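Local structure of putative nucleotide-diphospho-sugar transferase (Desulfovibrio desulfuricans subsp. desulfuricans, 3CGX) at residues Arg37-Asp42 and Trp196-Leu201; Asp53-Tyr58 and Phe99-Asp104; Gly141-Ile146 and Asp156-Ile161; Ser152-Val157 and Arg177-Glu182. The protein probably transfers a sugar from a nucleotide-diphospho-sugar donor, as a GT-A clan member, though its own substrates are not established. One frame throughout, in Å; residues are numbered along the deposited sequence. Where two conformers were deposited one is given.

Contact 1: residues Arg37-Asp42 and Trp196-Leu201; sequences RHFVQD and WDLNVL
Two helices of this GT-A-type fold meet here through three buried side chains, F39 on one side and L198 and L201 on the other. F39 belongs to helix 29-47, which lies in the beta-alpha-beta crossover from strand 5-11 to strand 53-58. The two leucines belong to helix 195-204. The backbones stay well apart, with F39 CA and L198 CA 11.4 Å from each other, and only side-chain ends bridge the gap. F39 has CG anti to its carbonyl carbon (chi1 -73°), which sends the ring out from the helix. Its CZ reaches L198 CD1 at 4.2 Å, and this methyl lies at the ring edge, near the ring plane. L201 CD2 comes in obliquely, 4.4 Å from F39 CE1. The leucines are three residues apart, so both sit on one side of their helix. The contact is apolar, without a hydrogen bond across it, and buries a modest 75 Å². Helix 214-221 lies alongside: T215 touches F39, and L219 touches both leucines. The hydroxyls of S214 and T215 also bond to the D42 carboxylate. V40 packs instead on F9 and V11 of strand 5-11 and on W72 and L73 of helix 65-73.

Contact 2: residues Asp53-Tyr58 and Phe99-Asp104; sequences DLHICY and FDDGYD
D53 and Y103 both have CG anti to their own carbonyl carbon (chi1 -69° and -68°), and this brings the carboxylate to the phenol. Y103 OH donates to D53 OD2. The modelled length of 2.4 Å is very short, so its exact value is doubtful. OD2 lies at the edge of the Y103 ring, in its plane, while the carboxylate plane stands almost perpendicular to that ring. OD2 also accepts from the backbone N of S3, so two donors grip it. H55 comes from the same strand, two residues on. Its ring and that of Y103 form an offset edge-to-face pair, with centroids 5.8 Å apart and planes at 82°. The edge of Y103 points toward the face of H55. D101 flanks the H55 ring at its edge, but its carboxylate has a stronger partner in K97, with which it forms a salt bridge. G102 carries the turn that follows helix 87-100. It has a positive phi, and its N bonds to F99 O at 2.9 Å, as part of a Schellman motif. The turn then delivers Y103 just ahead of strand 105-109. Strand 53-58 runs between strands 5-11 and 78-81. Y103 also touches M2 and C6, and D53 and H55 touch M78. L54 and I56 pack on L44 of helix 29-47.

Contact 3: residues Gly141-Ile146 and Asp156-Ile161; sequences GGYYLI and DVFDGI
Y143 sets its hydroxyl obliquely against the F158 ring, with Y143 OH 3.5 Å from F158 CE1 and 3.7 Å from F158 CD1. The two side chains cross at about a right angle. Y143 CG lies between the backbone N and the carbonyl carbon (chi1 54°), and from there the phenol extends toward the 156-161 segment. The hydroxyl is also tied to that segment by a water. The water is 2.7 Å from Y143 OH and donates to V157 O at 2.8 Å. I146 and F158 extend toward each other from opposite directions, and I146 CD1 is 4.2 Å from F158 CE1. The same methyl is 4.2 Å from V157 CG2. Y143 and I146 belong to strand 143-149, which runs antiparallel to both its neighbours in the mixed GT-A-type sheet. The chain turns a corner at Y144, between them. V157 and F158 lie on a short 3-10 segment in the connection from this strand to helix 169-178. V157 CG2 stands 3.9 Å above the F158 ring plane, over the ring centre, so this methyl covers one face. M91 and M95 of helix 87-100 also touch F158, and M91 touches Y143 as well. M176 of helix 169-178 touches V157.

Contact 4: residues Ser152-Val157 and Arg177-Glu182; sequences SFCPDV and RRARLE
L181 meets C154 and S152 just after the Schellman motif that closes helix 169-178. R180 has a positive phi there, and its N bonds to R177 O at 2.8 Å. The packed part of the contact is L181 with its two branches. L181 CD1 lies 4.0 Å from C154 CB, and L181 CD2 lies 3.9 Å from S152 O. A chi1 of -59° sets L181 CG beside the backbone N, and chi2 of 174° then turns CD1 to C154 and CD2 to S152. F148 of strand 143-149 touches both C154 and L181, and M176 of helix 169-178 also touches L181. Toward the solvent A179 adds a smaller touch, its CB 4.0 Å from C154 SG. The cysteine was modelled in two conformers, so this touch is less certain. R177, R178 and R180 could not be traced to their guanidinium groups, which is consistent with mobile side chains. D156 and E182 are exposed. No hydrogen bond joins the two segments directly, but D132 serves both: its OD1 bonds to S152 OG and its OD2 to E182 N. Within the first segment, V157 N bonds to C154 O at 3.1 Å, at the 3-10 turn that begins with P155.

Overall arrangement
Contacts 3 and 4 are neighbours: they share D156 and V157, and their centres are about 11 Å apart. Both involve the connection between strand 143-149 and helix 169-178. F153 of contact 4 touches both contact 3 and contact 2. F153 CE1 lies 4.0 Å from F158 CE2 of contact 3, and F153 CG lies 3.6 Å from F99 CE2 of contact 2. Contacts 2 and 3 do not touch, yet both reach the same sheet. Contact 1 stands apart, across the chain's centre, with its own centre about 23 Å from that of contact 3 and 32 Å from that of contact 4. Along the chain it encloses the other three.

Contact 1: residues Arg37-Asp42 and Trp196-Leu201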
loop_
_atom_site.group_PDB
_atom_site.type_symbol
_atom_site.label_atom_id
_atom_site.label_comp_id
_atom_site.label_asym_id
_atom_site.label_seq_id
_atom_site.Cartn_x
_atom_site.Cartn_y
_atom_site.Cartn_z
ATOM N N ARG A 37 -5.678 -9.245 6.726
ATOM C CA ARG A 37 -6.195 -8.442 7.852
ATOM C C ARG A 37 -5.038 -7.987 8.719
ATOM O O ARG A 37 -4.917 -6.793 9.079
ATOM C CB ARG A 37 -7.223 -9.244 8.625
ATOM C CG ARG A 37 -7.726 -8.595 9.887
ATOM C CD ARG A 37 -8.649 -9.548 10.662
ATOM N NE ARG A 37 -9.934 -9.600 10.011
ATOM C CZ ARG A 37 -10.943 -8.774 10.304
ATOM N NH1 ARG A 37 -10.802 -7.885 11.271
ATOM N NH2 ARG A 37 -12.102 -8.867 9.658
ATOM N N HIS A 38 -4.148 -8.931 9.012
ATOM C CA HIS A 38 -2.967 -8.624 9.822
ATOM C C HIS A 38 -1.919 -7.763 9.109
ATOM O O HIS A 38 -1.210 -6.982 9.797
ATOM C CB HIS A 38 -2.370 -9.910 10.397
ATOM C CG HIS A 38 -3.180 -10.421 11.543
ATOM N ND1 HIS A 38 -2.997 -9.958 12.829
ATOM C CD2 HIS A 38 -4.278 -11.213 11.575
ATOM C CE1 HIS A 38 -3.895 -10.519 13.622
ATOM N NE2 HIS A 38 -4.689 -11.279 12.886
ATOM N N PHE A 39 -1.818 -7.884 7.790
ATOM C CA PHE A 39 -0.896 -7.028 7.020
ATOM C C PHE A 39 -1.311 -5.592 7.320
ATOM O O PHE A 39 -0.483 -4.720 7.629
ATOM C CB PHE A 39 -1.022 -7.192 5.517
ATOM C CG PHE A 39 -0.455 -8.486 4.943
ATOM C CD1 PHE A 39 -0.059 -9.545 5.744
ATOM C CD2 PHE A 39 -0.449 -8.672 3.572
ATOM C CE1 PHE A 39 0.391 -10.725 5.175
ATOM C CE2 PHE A 39 0.007 -9.876 2.996
ATOM C CZ PHE A 39 0.398 -10.900 3.832
ATOM N N VAL A 40 -2.622 -5.358 7.219
ATOM C CA VAL A 40 -3.164 -4.005 7.343
ATOM C C VAL A 40 -2.979 -3.445 8.758
ATOM O O VAL A 40 -2.492 -2.315 8.980
ATOM C CB VAL A 40 -4.658 -3.906 6.848
ATOM C CG1 VAL A 40 -5.248 -2.556 7.214
ATOM C CG2 VAL A 40 -4.769 -4.149 5.304
ATOM N N GLN A 41 -3.380 -4.241 9.734
ATOM C CA GLN A 41 -3.171 -3.874 11.141
ATOM C C GLN A 41 -1.748 -3.534 11.473
ATOM O O GLN A 41 -1.475 -2.546 12.139
ATOM C CB GLN A 41 -3.622 -4.994 12.081
ATOM C CG GLN A 41 -5.100 -5.131 12.092
ATOM C CD GLN A 41 -5.581 -6.339 12.860
ATOM O OE1 GLN A 41 -6.689 -6.773 12.627
ATOM N NE2 GLN A 41 -4.745 -6.902 13.779
ATOM N N ASP A 42 -0.826 -4.369 11.047
ATOM C CA ASP A 42 0.566 -4.129 11.335
ATOM C C ASP A 42 1.082 -2.864 10.675
ATOM O O ASP A 42 1.804 -2.076 11.315
ATOM C CB ASP A 42 1.465 -5.311 10.909
ATOM C CG ASP A 42 1.224 -6.573 11.734
ATOM O OD1 ASP A 42 0.582 -6.481 12.774
ATOM O OD2 ASP A 42 1.652 -7.649 11.294
ATOM N N TRP A 196 4.103 -18.252 -2.747
ATOM C CA TRP A 196 5.551 -18.176 -2.922
ATOM C C TRP A 196 6.041 -16.870 -2.272
ATOM O O TRP A 196 7.024 -16.840 -1.529
ATOM C CB TRP A 196 5.932 -18.211 -4.391
ATOM C CG TRP A 196 5.395 -19.376 -5.234
ATOM C CD1 TRP A 196 4.561 -19.290 -6.311
ATOM C CD2 TRP A 196 5.714 -20.759 -5.106
ATOM N NE1 TRP A 196 4.315 -20.507 -6.834
ATOM C CE2 TRP A 196 5.033 -21.441 -6.148
ATOM C CE3 TRP A 196 6.532 -21.482 -4.239
ATOM C CZ2 TRP A 196 5.109 -22.842 -6.326
ATOM C CZ3 TRP A 196 6.620 -22.841 -4.404
ATOM C CH2 TRP A 196 5.916 -23.521 -5.455
ATOM N N ASP A 197 5.349 -15.773 -2.547
ATOM C CA ASP A 197 5.678 -14.489 -1.954
ATOM C C ASP A 197 5.606 -14.564 -0.414
ATOM O O ASP A 197 6.433 -13.968 0.292
ATOM C CB ASP A 197 4.704 -13.389 -2.418
ATOM C CG ASP A 197 4.748 -13.120 -3.884
ATOM O OD1 ASP A 197 5.783 -13.284 -4.519
ATOM O OD2 ASP A 197 3.729 -12.709 -4.388
ATOM N N LEU A 198 4.601 -15.297 0.090
ATOM C CA LEU A 198 4.402 -15.464 1.544
ATOM C C LEU A 198 5.572 -16.254 2.160
ATOM O O LEU A 198 6.061 -15.950 3.283
ATOM C CB LEU A 198 3.075 -16.170 1.853
ATOM C CG LEU A 198 2.554 -16.152 3.294
ATOM C CD1 LEU A 198 2.049 -14.729 3.612
ATOM C CD2 LEU A 198 1.410 -17.168 3.570
ATOM N N ASN A 199 5.998 -17.291 1.441
ATOM C CA ASN A 199 7.150 -18.084 1.867
ATOM C C ASN A 199 8.427 -17.231 1.994
ATOM O O ASN A 199 9.183 -17.343 2.981
ATOM C CB ASN A 199 7.364 -19.240 0.908
ATOM C CG ASN A 199 8.543 -20.101 1.272
ATOM O OD1 ASN A 199 9.657 -19.812 0.837
ATOM N ND2 ASN A 199 8.299 -21.235 1.968
ATOM N N VAL A 200 8.651 -16.365 1.015
ATOM C CA VAL A 200 9.829 -15.460 1.036
ATOM C C VAL A 200 9.689 -14.443 2.158
ATOM O O VAL A 200 10.672 -14.197 2.895
ATOM C CB VAL A 200 10.025 -14.723 -0.309
ATOM C CG1 VAL A 200 11.145 -13.656 -0.189
ATOM C CG2 VAL A 200 10.250 -15.726 -1.456
ATOM N N LEU A 201 8.485 -13.899 2.326
ATOM C CA LEU A 201 8.212 -12.926 3.402
ATOM C C LEU A 201 8.632 -13.551 4.730
ATOM O O LEU A 201 9.320 -12.931 5.565
ATOM C CB LEU A 201 6.740 -12.506 3.485
ATOM C CG LEU A 201 6.251 -11.556 4.603
ATOM C CD1 LEU A 201 6.806 -10.107 4.457
ATOM C CD2 LEU A 201 4.689 -11.511 4.688
#

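Contact 2: residues Asp53-Tyr58 and Phe99-Asp104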
loop_
_atom_site.group_PDB
_atom_site.type_symbol
_atom_site.label_atom_id
_atom_site.label_comp_id
_atom_site.label_asym_id
_atom_site.label_seq_id
_atom_site.Cartn_x
_atom_site.Cartn_y
_atom_site.Cartn_z
ATOM N N ASP A 53 -0.475 13.051 8.700
ATOM C CA ASP A 53 -1.846 12.617 8.882
ATOM C C ASP A 53 -2.045 11.386 8.005
ATOM O O ASP A 53 -1.408 11.209 6.936
ATOM C CB ASP A 53 -2.856 13.698 8.462
ATOM C CG ASP A 53 -2.869 14.924 9.389
ATOM O OD1 ASP A 53 -2.343 14.862 10.520
ATOM O OD2 ASP A 53 -3.466 15.934 8.983
ATOM N N LEU A 54 -2.966 10.545 8.430
ATOM C CA LEU A 54 -3.240 9.306 7.701
ATOM C C LEU A 54 -4.707 9.175 7.318
ATOM O O LEU A 54 -5.600 9.380 8.127
ATOM C CB LEU A 54 -2.784 8.135 8.530
ATOM C CG LEU A 54 -3.109 6.725 8.037
ATOM C CD1 LEU A 54 -2.142 6.373 6.938
ATOM C CD2 LEU A 54 -3.020 5.726 9.212
ATOM N N HIS A 55 -4.930 8.926 6.034
ATOM C CA HIS A 55 -6.276 8.690 5.496
ATOM C C HIS A 55 -6.338 7.299 4.953
ATOM O O HIS A 55 -5.582 6.959 4.041
ATOM C CB HIS A 55 -6.587 9.654 4.376
ATOM C CG HIS A 55 -6.703 11.069 4.837
ATOM N ND1 HIS A 55 -7.236 12.061 4.060
ATOM C CD2 HIS A 55 -6.362 11.645 6.007
ATOM C CE1 HIS A 55 -7.230 13.191 4.740
ATOM N NE2 HIS A 55 -6.711 12.962 5.926
ATOM N N ILE A 56 -7.233 6.505 5.529
ATOM C CA ILE A 56 -7.406 5.139 5.126
ATOM C C ILE A 56 -8.477 5.090 4.044
ATOM O O ILE A 56 -9.664 5.398 4.267
ATOM C CB ILE A 56 -7.771 4.229 6.328
ATOM C CG1 ILE A 56 -6.669 4.261 7.407
ATOM C CG2 ILE A 56 -8.070 2.782 5.853
ATOM C CD1 ILE A 56 -7.104 3.663 8.752
ATOM N N CYS A 57 -8.043 4.729 2.840
ATOM C CA CYS A 57 -8.894 4.780 1.631
ATOM C C CYS A 57 -9.223 3.384 1.156
ATOM O O CYS A 57 -8.337 2.656 0.690
ATOM C CB CYS A 57 -8.166 5.557 0.519
ATOM S SG CYS A 57 -7.680 7.228 0.949
ATOM N N TYR A 58 -10.505 3.005 1.303
ATOM C CA TYR A 58 -10.952 1.663 1.048
ATOM C C TYR A 58 -11.725 1.440 -0.254
ATOM O O TYR A 58 -12.477 2.283 -0.768
ATOM C CB TYR A 58 -11.783 1.162 2.229
ATOM C CG TYR A 58 -13.046 1.927 2.540
ATOM C CD1 TYR A 58 -14.224 1.651 1.882
ATOM C CD2 TYR A 58 -13.075 2.919 3.545
ATOM C CE1 TYR A 58 -15.353 2.307 2.204
ATOM C CE2 TYR A 58 -14.210 3.588 3.845
ATOM C CZ TYR A 58 -15.343 3.287 3.172
ATOM O OH TYR A 58 -16.519 3.944 3.483
ATOM N N PHE A 99 -4.684 17.265 -1.650
ATOM C CA PHE A 99 -4.083 18.538 -1.994
ATOM C C PHE A 99 -5.129 19.630 -1.841
ATOM O O PHE A 99 -4.829 20.712 -1.374
ATOM C CB PHE A 99 -3.490 18.529 -3.414
ATOM C CG PHE A 99 -2.202 17.750 -3.518
ATOM C CD1 PHE A 99 -1.160 18.000 -2.631
ATOM C CD2 PHE A 99 -2.030 16.790 -4.481
ATOM C CE1 PHE A 99 -0.004 17.313 -2.717
ATOM C CE2 PHE A 99 -0.858 16.075 -4.552
ATOM C CZ PHE A 99 0.150 16.331 -3.671
ATOM N N ASP A 100 -6.353 19.348 -2.264
ATOM C CA ASP A 100 -7.468 20.311 -2.080
ATOM C C ASP A 100 -7.681 20.610 -0.603
ATOM O O ASP A 100 -8.068 21.704 -0.227
ATOM C CB ASP A 100 -8.777 19.768 -2.646
ATOM C CG ASP A 100 -8.795 19.720 -4.154
ATOM O OD1 ASP A 100 -7.865 20.261 -4.801
ATOM O OD2 ASP A 100 -9.767 19.144 -4.687
ATOM N N ASP A 101 -7.453 19.614 0.229
ATOM C CA ASP A 101 -7.608 19.755 1.676
ATOM C C ASP A 101 -6.499 20.631 2.244
ATOM O O ASP A 101 -6.565 21.048 3.392
ATOM C CB ASP A 101 -7.553 18.407 2.424
ATOM C CG ASP A 101 -8.778 17.514 2.181
ATOM O OD1 ASP A 101 -9.771 17.997 1.590
ATOM O OD2 ASP A 101 -8.692 16.304 2.571
ATOM N N GLY A 102 -5.467 20.880 1.451
ATOM C CA GLY A 102 -4.396 21.771 1.892
ATOM C C GLY A 102 -3.062 21.128 2.235
ATOM O O GLY A 102 -2.170 21.818 2.700
ATOM N N TYR A 103 -2.900 19.817 2.028
ATOM C CA TYR A 103 -1.593 19.177 2.301
ATOM C C TYR A 103 -0.552 19.638 1.300
ATOM O O TYR A 103 -0.865 19.911 0.140
ATOM C CB TYR A 103 -1.700 17.630 2.317
ATOM C CG TYR A 103 -2.498 17.142 3.473
ATOM C CD1 TYR A 103 -1.942 17.113 4.750
ATOM C CD2 TYR A 103 -3.820 16.734 3.334
ATOM C CE1 TYR A 103 -2.649 16.664 5.838
ATOM C CE2 TYR A 103 -4.563 16.293 4.460
ATOM C CZ TYR A 103 -3.961 16.263 5.701
ATOM O OH TYR A 103 -4.626 15.820 6.836
ATOM N N ASP A 104 0.684 19.747 1.765
ATOM C CA ASP A 104 1.810 20.137 0.932
ATOM C C ASP A 104 2.463 18.943 0.253
ATOM O O ASP A 104 3.007 19.047 -0.843
ATOM C CB ASP A 104 2.883 20.821 1.773
ATOM C CG ASP A 104 4.113 21.223 0.932
ATOM O OD1 ASP A 104 3.929 21.958 -0.068
ATOM O OD2 ASP A 104 5.257 20.802 1.274
#

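Contact 3: residues Gly141-Ile146 and Asp156-Ile161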
loop_
_atom_site.group_PDB
_atom_site.type_symbol
_atom_site.label_atom_id
_atom_site.label_comp_id
_atom_site.label_asym_id
_atom_site.label_seq_id
_atom_site.Cartn_x
_atom_site.Cartn_y
_atom_site.Cartn_z
ATOM N N GLY A 141 6.111 -5.200 -11.378
ATOM C CA GLY A 141 6.112 -4.342 -12.552
ATOM C C GLY A 141 5.366 -3.035 -12.374
ATOM O O GLY A 141 5.376 -2.162 -13.249
ATOM N N GLY A 142 4.695 -2.920 -11.238
ATOM C CA GLY A 142 3.997 -1.700 -10.889
ATOM C C GLY A 142 4.768 -0.955 -9.822
ATOM O O GLY A 142 5.995 -1.001 -9.776
ATOM N N TYR A 143 4.025 -0.268 -8.976
ATOM C CA TYR A 143 4.608 0.508 -7.859
ATOM C C TYR A 143 3.775 0.374 -6.599
ATOM O O TYR A 143 2.568 0.260 -6.668
ATOM C CB TYR A 143 4.815 1.966 -8.259
ATOM C CG TYR A 143 3.628 2.737 -8.801
ATOM C CD1 TYR A 143 2.745 3.393 -7.941
ATOM C CD2 TYR A 143 3.399 2.835 -10.179
ATOM C CE1 TYR A 143 1.681 4.123 -8.444
ATOM C CE2 TYR A 143 2.326 3.588 -10.695
ATOM C CZ TYR A 143 1.479 4.238 -9.819
ATOM O OH TYR A 143 0.420 5.005 -10.282
ATOM N N TYR A 144 4.449 0.361 -5.458
ATOM C CA TYR A 144 3.817 0.185 -4.176
ATOM C C TYR A 144 3.595 1.525 -3.463
ATOM O O TYR A 144 2.866 1.613 -2.461
ATOM C CB TYR A 144 4.648 -0.738 -3.286
ATOM C CG TYR A 144 6.029 -0.189 -2.915
ATOM C CD1 TYR A 144 6.202 0.734 -1.847
ATOM C CD2 TYR A 144 7.153 -0.603 -3.590
ATOM C CE1 TYR A 144 7.448 1.225 -1.500
ATOM C CE2 TYR A 144 8.422 -0.098 -3.245
ATOM C CZ TYR A 144 8.568 0.786 -2.188
ATOM O OH TYR A 144 9.845 1.245 -1.932
ATOM N N LEU A 145 4.271 2.554 -3.959
ATOM C CA LEU A 145 4.120 3.915 -3.434
ATOM C C LEU A 145 4.308 4.964 -4.536
ATOM O O LEU A 145 5.146 4.812 -5.431
ATOM C CB LEU A 145 5.093 4.172 -2.268
ATOM C CG LEU A 145 5.112 5.544 -1.544
ATOM C CD1 LEU A 145 5.571 5.383 -0.053
ATOM C CD2 LEU A 145 5.969 6.634 -2.307
ATOM N N ILE A 146 3.491 6.007 -4.476
ATOM C CA ILE A 146 3.666 7.188 -5.336
ATOM C C ILE A 146 3.409 8.444 -4.488
ATOM O O ILE A 146 2.509 8.458 -3.661
ATOM C CB ILE A 146 2.762 7.143 -6.603
ATOM C CG1 ILE A 146 3.169 8.278 -7.549
ATOM C CG2 ILE A 146 1.228 7.074 -6.242
ATOM C CD1 ILE A 146 2.659 8.053 -8.978
ATOM N N ASP A 156 -2.047 13.664 -14.574
ATOM C CA ASP A 156 -1.924 12.994 -15.868
ATOM C C ASP A 156 -1.124 11.685 -15.781
ATOM O O ASP A 156 -1.269 10.793 -16.630
ATOM C CB ASP A 156 -1.260 13.922 -16.889
ATOM C CG ASP A 156 -2.214 14.983 -17.415
ATOM O OD1 ASP A 156 -3.328 15.160 -16.860
ATOM O OD2 ASP A 156 -1.847 15.635 -18.409
ATOM N N VAL A 157 -0.274 11.534 -14.765
ATOM C CA VAL A 157 0.491 10.259 -14.645
ATOM C C VAL A 157 -0.428 9.079 -14.390
ATOM O O VAL A 157 -0.014 7.927 -14.519
ATOM C CB VAL A 157 1.594 10.275 -13.551
ATOM C CG1 VAL A 157 2.499 11.507 -13.771
ATOM C CG2 VAL A 157 0.971 10.221 -12.155
ATOM N N PHE A 158 -1.689 9.343 -14.049
ATOM C CA PHE A 158 -2.632 8.240 -13.777
ATOM C C PHE A 158 -3.477 7.950 -15.019
ATOM O O PHE A 158 -4.234 7.001 -15.068
ATOM C CB PHE A 158 -3.537 8.548 -12.592
ATOM C CG PHE A 158 -2.791 8.744 -11.297
ATOM C CD1 PHE A 158 -2.155 7.684 -10.703
ATOM C CD2 PHE A 158 -2.701 10.004 -10.697
ATOM C CE1 PHE A 158 -1.468 7.872 -9.521
ATOM C CE2 PHE A 158 -2.016 10.181 -9.543
ATOM C CZ PHE A 158 -1.393 9.105 -8.955
ATOM N N ASP A 159 -3.309 8.775 -16.028
ATOM C CA ASP A 159 -4.148 8.680 -17.218
ATOM C C ASP A 159 -3.513 7.829 -18.289
ATOM O O ASP A 159 -2.326 7.938 -18.596
ATOM C CB ASP A 159 -4.465 10.066 -17.784
ATOM C CG ASP A 159 -5.357 10.870 -16.880
ATOM O OD1 ASP A 159 -5.975 10.287 -15.970
ATOM O OD2 ASP A 159 -5.465 12.097 -17.081
ATOM N N GLY A 160 -4.338 6.981 -18.872
ATOM C CA GLY A 160 -3.921 6.212 -20.020
ATOM C C GLY A 160 -3.035 5.061 -19.641
ATOM O O GLY A 160 -2.318 4.537 -20.484
ATOM N N ILE A 161 -3.055 4.680 -18.369
ATOM C CA ILE A 161 -2.319 3.490 -17.954
ATOM C C ILE A 161 -3.246 2.304 -18.183
ATOM O O ILE A 161 -4.455 2.388 -17.998
ATOM C CB ILE A 161 -1.762 3.519 -16.484
ATOM C CG1 ILE A 161 -0.277 3.931 -16.445
ATOM C CG2 ILE A 161 -1.797 2.112 -15.890
ATOM C CD1 ILE A 161 0.077 5.387 -16.683
HETATM O O HOH W 1 0.608 5.718 -12.899
#

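Contact 4: residues Ser152-Val157 and Arg177-Glu182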
loop_
_atom_site.group_PDB
_atom_site.type_symbol
_atom_site.label_atom_id
_atom_site.label_comp_id
_atom_site.label_asym_id
_atom_site.label_seq_id
_atom_site.Cartn_x
_atom_site.Cartn_y
_atom_site.Cartn_z
ATOM N N SER A 152 3.754 20.403 -7.660
ATOM C CA SER A 152 4.283 19.539 -8.732
ATOM C C SER A 152 3.317 18.413 -9.137
ATOM O O SER A 152 3.622 17.557 -9.986
ATOM C CB SER A 152 5.577 18.853 -8.267
ATOM O OG SER A 152 6.661 19.753 -8.231
ATOM N N PHE A 153 2.161 18.389 -8.498
ATOM C CA PHE A 153 1.236 17.303 -8.742
ATOM C C PHE A 153 0.878 17.237 -10.221
ATOM O O PHE A 153 0.440 18.211 -10.815
ATOM C CB PHE A 153 -0.015 17.445 -7.886
ATOM C CG PHE A 153 -1.007 16.356 -8.098
ATOM C CD1 PHE A 153 -0.595 15.048 -8.222
ATOM C CD2 PHE A 153 -2.362 16.630 -8.150
ATOM C CE1 PHE A 153 -1.513 14.026 -8.394
ATOM C CE2 PHE A 153 -3.263 15.618 -8.313
ATOM C CZ PHE A 153 -2.839 14.311 -8.438
ATOM N N CYS A 154 1.036 16.034 -10.751
ATOM C CA CYS A 154 0.798 15.737 -12.151
ATOM C C CYS A 154 -0.239 14.623 -12.263
ATOM O O CYS A 154 0.118 13.450 -12.364
ATOM C CB CYS A 154 2.120 15.310 -12.785
ATOM S SG CYS A 154 2.025 15.003 -14.530
ATOM N N PRO A 155 -1.530 14.980 -12.200
ATOM C CA PRO A 155 -2.558 13.902 -12.226
ATOM C C PRO A 155 -2.550 13.064 -13.507
ATOM O O PRO A 155 -3.028 11.930 -13.537
ATOM C CB PRO A 155 -3.878 14.657 -12.060
ATOM C CG PRO A 155 -3.567 16.138 -12.289
ATOM C CD PRO A 155 -2.095 16.333 -12.065
ATOM N N ASP A 156 -2.047 13.664 -14.574
ATOM C CA ASP A 156 -1.924 12.994 -15.868
ATOM C C ASP A 156 -1.124 11.685 -15.781
ATOM O O ASP A 156 -1.269 10.793 -16.630
ATOM C CB ASP A 156 -1.260 13.922 -16.889
ATOM C CG ASP A 156 -2.214 14.983 -17.415
ATOM O OD1 ASP A 156 -3.328 15.160 -16.860
ATOM O OD2 ASP A 156 -1.847 15.635 -18.409
ATOM N N VAL A 157 -0.274 11.534 -14.765
ATOM C CA VAL A 157 0.491 10.259 -14.645
ATOM C C VAL A 157 -0.428 9.079 -14.390
ATOM O O VAL A 157 -0.014 7.927 -14.519
ATOM C CB VAL A 157 1.594 10.275 -13.551
ATOM C CG1 VAL A 157 2.499 11.507 -13.771
ATOM C CG2 VAL A 157 0.971 10.221 -12.155
ATOM N N ARG A 177 8.954 11.858 -16.494
ATOM C CA ARG A 177 10.105 12.433 -17.180
ATOM C C ARG A 177 9.574 13.446 -18.200
ATOM O O ARG A 177 10.037 14.571 -18.292
ATOM C CB ARG A 177 10.938 11.354 -17.893
ATOM N N ARG A 178 8.568 13.036 -18.955
ATOM C CA ARG A 178 8.003 13.921 -19.979
ATOM C C ARG A 178 7.388 15.187 -19.331
ATOM O O ARG A 178 7.170 16.199 -20.004
ATOM C CB ARG A 178 6.962 13.167 -20.830
ATOM C CG ARG A 178 7.535 12.023 -21.707
ATOM C CD ARG A 178 6.423 11.157 -22.349
ATOM N N ALA A 179 7.124 15.117 -18.022
ATOM C CA ALA A 179 6.531 16.240 -17.259
ATOM C C ALA A 179 7.637 17.078 -16.639
ATOM O O ALA A 179 7.376 18.045 -15.911
ATOM C CB ALA A 179 5.596 15.740 -16.167
ATOM N N ARG A 180 8.870 16.674 -16.906
ATOM C CA ARG A 180 10.041 17.373 -16.379
ATOM C C ARG A 180 10.036 17.359 -14.852
ATOM O O ARG A 180 10.373 18.333 -14.203
ATOM C CB ARG A 180 10.113 18.818 -16.900
ATOM N N LEU A 181 9.632 16.235 -14.284
ATOM C CA LEU A 181 9.693 16.071 -12.824
ATOM C C LEU A 181 11.022 15.434 -12.377
ATOM O O LEU A 181 11.583 14.564 -13.042
ATOM C CB LEU A 181 8.516 15.228 -12.329
ATOM C CG LEU A 181 7.098 15.740 -12.622
ATOM C CD1 LEU A 181 6.051 14.698 -12.176
ATOM C CD2 LEU A 181 6.879 17.143 -11.999
ATOM N N GLU A 182 11.521 15.922 -11.250
ATOM C CA GLU A 182 12.637 15.320 -10.539
ATOM C C GLU A 182 12.047 14.329 -9.541
ATOM O O GLU A 182 11.329 14.697 -8.581
ATOM C CB GLU A 182 13.441 16.389 -9.801
ATOM C CG GLU A 182 14.708 15.875 -9.166
ATOM C CD GLU A 182 15.636 16.997 -8.678
ATOM O OE1 GLU A 182 15.174 18.151 -8.518
ATOM O OE2 GLU A 182 16.823 16.701 -8.424
#